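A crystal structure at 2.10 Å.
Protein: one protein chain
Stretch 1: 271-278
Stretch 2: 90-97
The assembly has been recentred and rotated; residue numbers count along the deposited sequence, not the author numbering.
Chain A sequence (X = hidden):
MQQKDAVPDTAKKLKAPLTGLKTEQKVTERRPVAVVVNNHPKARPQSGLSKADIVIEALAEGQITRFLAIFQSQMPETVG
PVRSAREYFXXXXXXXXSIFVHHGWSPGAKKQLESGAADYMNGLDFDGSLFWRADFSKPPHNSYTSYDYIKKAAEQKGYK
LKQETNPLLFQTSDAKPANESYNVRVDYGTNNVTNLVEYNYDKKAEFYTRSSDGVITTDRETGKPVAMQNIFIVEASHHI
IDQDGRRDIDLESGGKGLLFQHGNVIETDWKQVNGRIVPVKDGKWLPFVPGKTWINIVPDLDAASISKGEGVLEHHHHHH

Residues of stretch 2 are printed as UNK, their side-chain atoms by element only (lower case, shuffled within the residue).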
# COMPACT_ATOMS: atom_id res chain seq x y z
N LYS A 271 -15.05 -8.54 1.17
CA LYS A 271 -14.79 -9.96 1.02
C LYS A 271 -13.50 -10.04 0.23
O LYS A 271 -13.08 -9.07 -0.42
CB LYS A 271 -15.89 -10.64 0.20
CG LYS A 271 -17.23 -10.85 0.89
CD LYS A 271 -18.21 -11.52 -0.09
CE LYS A 271 -19.65 -11.57 0.44
NZ LYS A 271 -19.83 -12.49 1.59
N GLN A 272 -12.85 -11.20 0.28
CA GLN A 272 -11.64 -11.39 -0.49
C GLN A 272 -12.09 -12.09 -1.76
O GLN A 272 -12.81 -13.08 -1.69
CB GLN A 272 -10.64 -12.28 0.24
CG GLN A 272 -9.28 -12.29 -0.43
CD GLN A 272 -8.34 -13.33 0.15
OE1 GLN A 272 -8.30 -14.47 -0.29
NE2 GLN A 272 -7.58 -12.93 1.16
N VAL A 273 -11.70 -11.55 -2.90
CA VAL A 273 -12.04 -12.13 -4.19
C VAL A 273 -10.75 -12.20 -4.99
O VAL A 273 -10.19 -11.18 -5.39
CB VAL A 273 -13.06 -11.27 -4.94
CG1 VAL A 273 -13.50 -11.99 -6.20
CG2 VAL A 273 -14.26 -11.00 -4.05
N ASN A 274 -10.26 -13.42 -5.18
CA ASN A 274 -9.02 -13.65 -5.91
C ASN A 274 -7.84 -12.86 -5.37
O ASN A 274 -7.16 -12.16 -6.12
CB ASN A 274 -9.22 -13.35 -7.39
CG ASN A 274 -10.26 -14.26 -8.02
OD1 ASN A 274 -10.26 -15.47 -7.79
ND2 ASN A 274 -11.14 -13.68 -8.84
N GLY A 275 -7.61 -12.96 -4.06
CA GLY A 275 -6.50 -12.27 -3.42
C GLY A 275 -6.66 -10.78 -3.21
O GLY A 275 -5.71 -10.10 -2.82
N ARG A 276 -7.84 -10.24 -3.49
CA ARG A 276 -8.05 -8.81 -3.32
C ARG A 276 -9.16 -8.55 -2.30
O ARG A 276 -10.09 -9.34 -2.18
CB ARG A 276 -8.42 -8.17 -4.66
CG ARG A 276 -7.37 -8.37 -5.76
CD ARG A 276 -7.84 -7.78 -7.09
NE ARG A 276 -6.88 -8.05 -8.17
CZ ARG A 276 -7.00 -7.61 -9.41
NH1 ARG A 276 -8.04 -6.87 -9.78
NH2 ARG A 276 -6.06 -7.90 -10.30
N ILE A 277 -9.03 -7.45 -1.58
CA ILE A 277 -10.02 -7.05 -0.59
C ILE A 277 -11.04 -6.22 -1.35
O ILE A 277 -10.77 -5.10 -1.78
CB ILE A 277 -9.35 -6.24 0.53
CG1 ILE A 277 -8.29 -7.12 1.21
CG2 ILE A 277 -10.39 -5.76 1.53
CD1 ILE A 277 -7.40 -6.38 2.19
N VAL A 278 -12.22 -6.79 -1.53
CA VAL A 278 -13.27 -6.11 -2.28
C VAL A 278 -14.37 -5.54 -1.42
O VAL A 278 -15.00 -6.26 -0.66
CB VAL A 278 -13.91 -7.08 -3.30
CG1 VAL A 278 -14.85 -6.32 -4.22
CG2 VAL A 278 -12.83 -7.80 -4.08
N UNK A 90 2.59 -10.16 1.67
CA UNK A 90 2.83 -11.08 0.57
C UNK A 90 1.48 -11.39 -0.07
O UNK A 90 1.33 -11.36 -1.29
c UNK A 90 3.57 -13.39 -0.10
c UNK A 90 4.83 -12.14 1.65
c UNK A 90 3.46 -12.40 1.06
N UNK A 91 0.50 -11.65 0.78
CA UNK A 91 -0.86 -11.96 0.35
C UNK A 91 -1.49 -10.81 -0.45
O UNK A 91 -2.16 -11.03 -1.46
c UNK A 91 -1.75 -12.27 1.58
o UNK A 91 -1.15 -13.33 2.34
c UNK A 91 -3.14 -12.68 1.15
N UNK A 92 -1.26 -9.59 0.01
CA UNK A 92 -1.80 -8.41 -0.64
C UNK A 92 -1.13 -8.19 -1.99
O UNK A 92 -1.78 -7.89 -2.98
c UNK A 92 -1.93 -6.08 2.48
c UNK A 92 -1.61 -7.18 0.26
c UNK A 92 -2.39 -7.21 1.57
c UNK A 92 -3.88 -7.09 1.27
N UNK A 93 0.19 -8.36 -2.02
CA UNK A 93 0.95 -8.20 -3.25
C UNK A 93 0.43 -9.16 -4.31
O UNK A 93 0.25 -8.79 -5.46
o UNK A 93 3.18 -8.31 -4.19
c UNK A 93 2.43 -8.48 -3.00
N UNK A 94 0.17 -10.40 -3.88
CA UNK A 94 -0.30 -11.45 -4.77
C UNK A 94 -1.65 -11.18 -5.41
O UNK A 94 -1.98 -11.77 -6.44
n UNK A 94 1.93 -13.01 -4.75
c UNK A 94 0.99 -13.47 -3.93
o UNK A 94 1.18 -14.40 -3.15
c UNK A 94 -0.36 -12.78 -4.00
N UNK A 95 -2.43 -10.28 -4.82
CA UNK A 95 -3.72 -9.97 -5.41
C UNK A 95 -3.52 -9.51 -6.84
O UNK A 95 -4.47 -9.51 -7.63
N UNK A 96 -2.29 -9.12 -7.17
CA UNK A 96 -1.95 -8.65 -8.50
C UNK A 96 -0.74 -9.40 -9.08
O UNK A 96 -0.20 -8.99 -10.11
c UNK A 96 -3.73 -5.73 -8.42
c UNK A 96 -4.72 -4.97 -6.36
c UNK A 96 -3.69 -5.59 -5.65
c UNK A 96 -2.69 -6.28 -6.34
c UNK A 96 -1.65 -7.15 -8.46
c UNK A 96 -4.74 -5.04 -7.74
c UNK A 96 -2.70 -6.36 -7.73
N UNK A 97 -0.33 -10.48 -8.42
CA UNK A 97 0.81 -11.30 -8.85
C UNK A 97 2.01 -10.39 -9.11
O UNK A 97 2.79 -10.60 -10.05
o UNK A 97 1.90 -13.90 -9.55
c UNK A 97 0.44 -12.09 -10.11
c UNK A 97 1.48 -13.15 -10.46
o UNK A 97 1.86 -13.24 -11.65
O HOH W 1 -4.79 -7.61 -2.53

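Position 90 lies in the helix and carries three side-chain carbons, one bearing the other two. The fork comes at the first carbon, and nothing here reaches stretch 1. This is Val90.

Position 91 has one carbon carrying an oxygen and a carbon. The outer carbon nears the side chain of Gln272. That pattern is threonine, Thr91. CG2 of Thr91 lies 4.4 Å from NE2 of Gln272, a loose contact.

Position 92 has four carbons, forked at the second. Its CA-to-CB bond points sideways, but its end comes nearer to the hairpin, where a branch carbon meets Ile277. The fork one carbon further out than in Val90 identifies Leu92. CD2 of Leu92 sits 3.7 Å from CD1 of Ile277, an apolar contact.

Position 93 has one carbon followed by one oxygen, and its CA-to-CB bond points away from stretch 1. This is Ser93.

Position 94 has two carbons, the second carrying one oxygen and one nitrogen. Its CA-to-CB bond points sideways, and the end of the side chain leads away. This short amide is Asn94.

Position 95 has no side-chain atoms. Its backbone packs closely against Gly275. It is Gly95. CA of Gly95 is 3.3 Å from O of Gly275. An ideal CB on Gly95 would be 2.5 Å from O of Gly275, a clash, and 3.2 Å from CG of Arg276. The bare backbone fits where a side chain would not.

Position 96 has one carbon and then a ring of six carbons, with no oxygen on it. A ring carbon lies over one face of the Arg276 guanidinium. This is Phe96. CD2 of Phe96 is 3.7 Å from NH2 of Arg276. NE of Arg276 in turn lies over one face of the ring.

Position 97 has two carbons, the second carrying two oxygens. It is exposed and does not touch stretch 1. This carboxylate is Asp97.

The contact joins helical residues and the type I turn from Asn94 to Asp97 to a type I' turn, Val273 to Arg276. The two glycines are the nearest CA pair, CA of Gly275 lying 4.1 Å from CA of Gly95. The positive phi of Gly275 suits glycine. Arg276 supplies the direct hydrogen bond: NE of Arg276 donates to O of Gly95 at 2.9 Å, nearly straight at 174°. The acceptor lies near the guanidinium plane, which leaves a face free for Phe96. Water 1 adds a bridge, donating to O of Leu92 at 3.1 Å and to O of Gly275 at 2.7 Å.

Stretch 2, residues 90-97: VTLSNGFD
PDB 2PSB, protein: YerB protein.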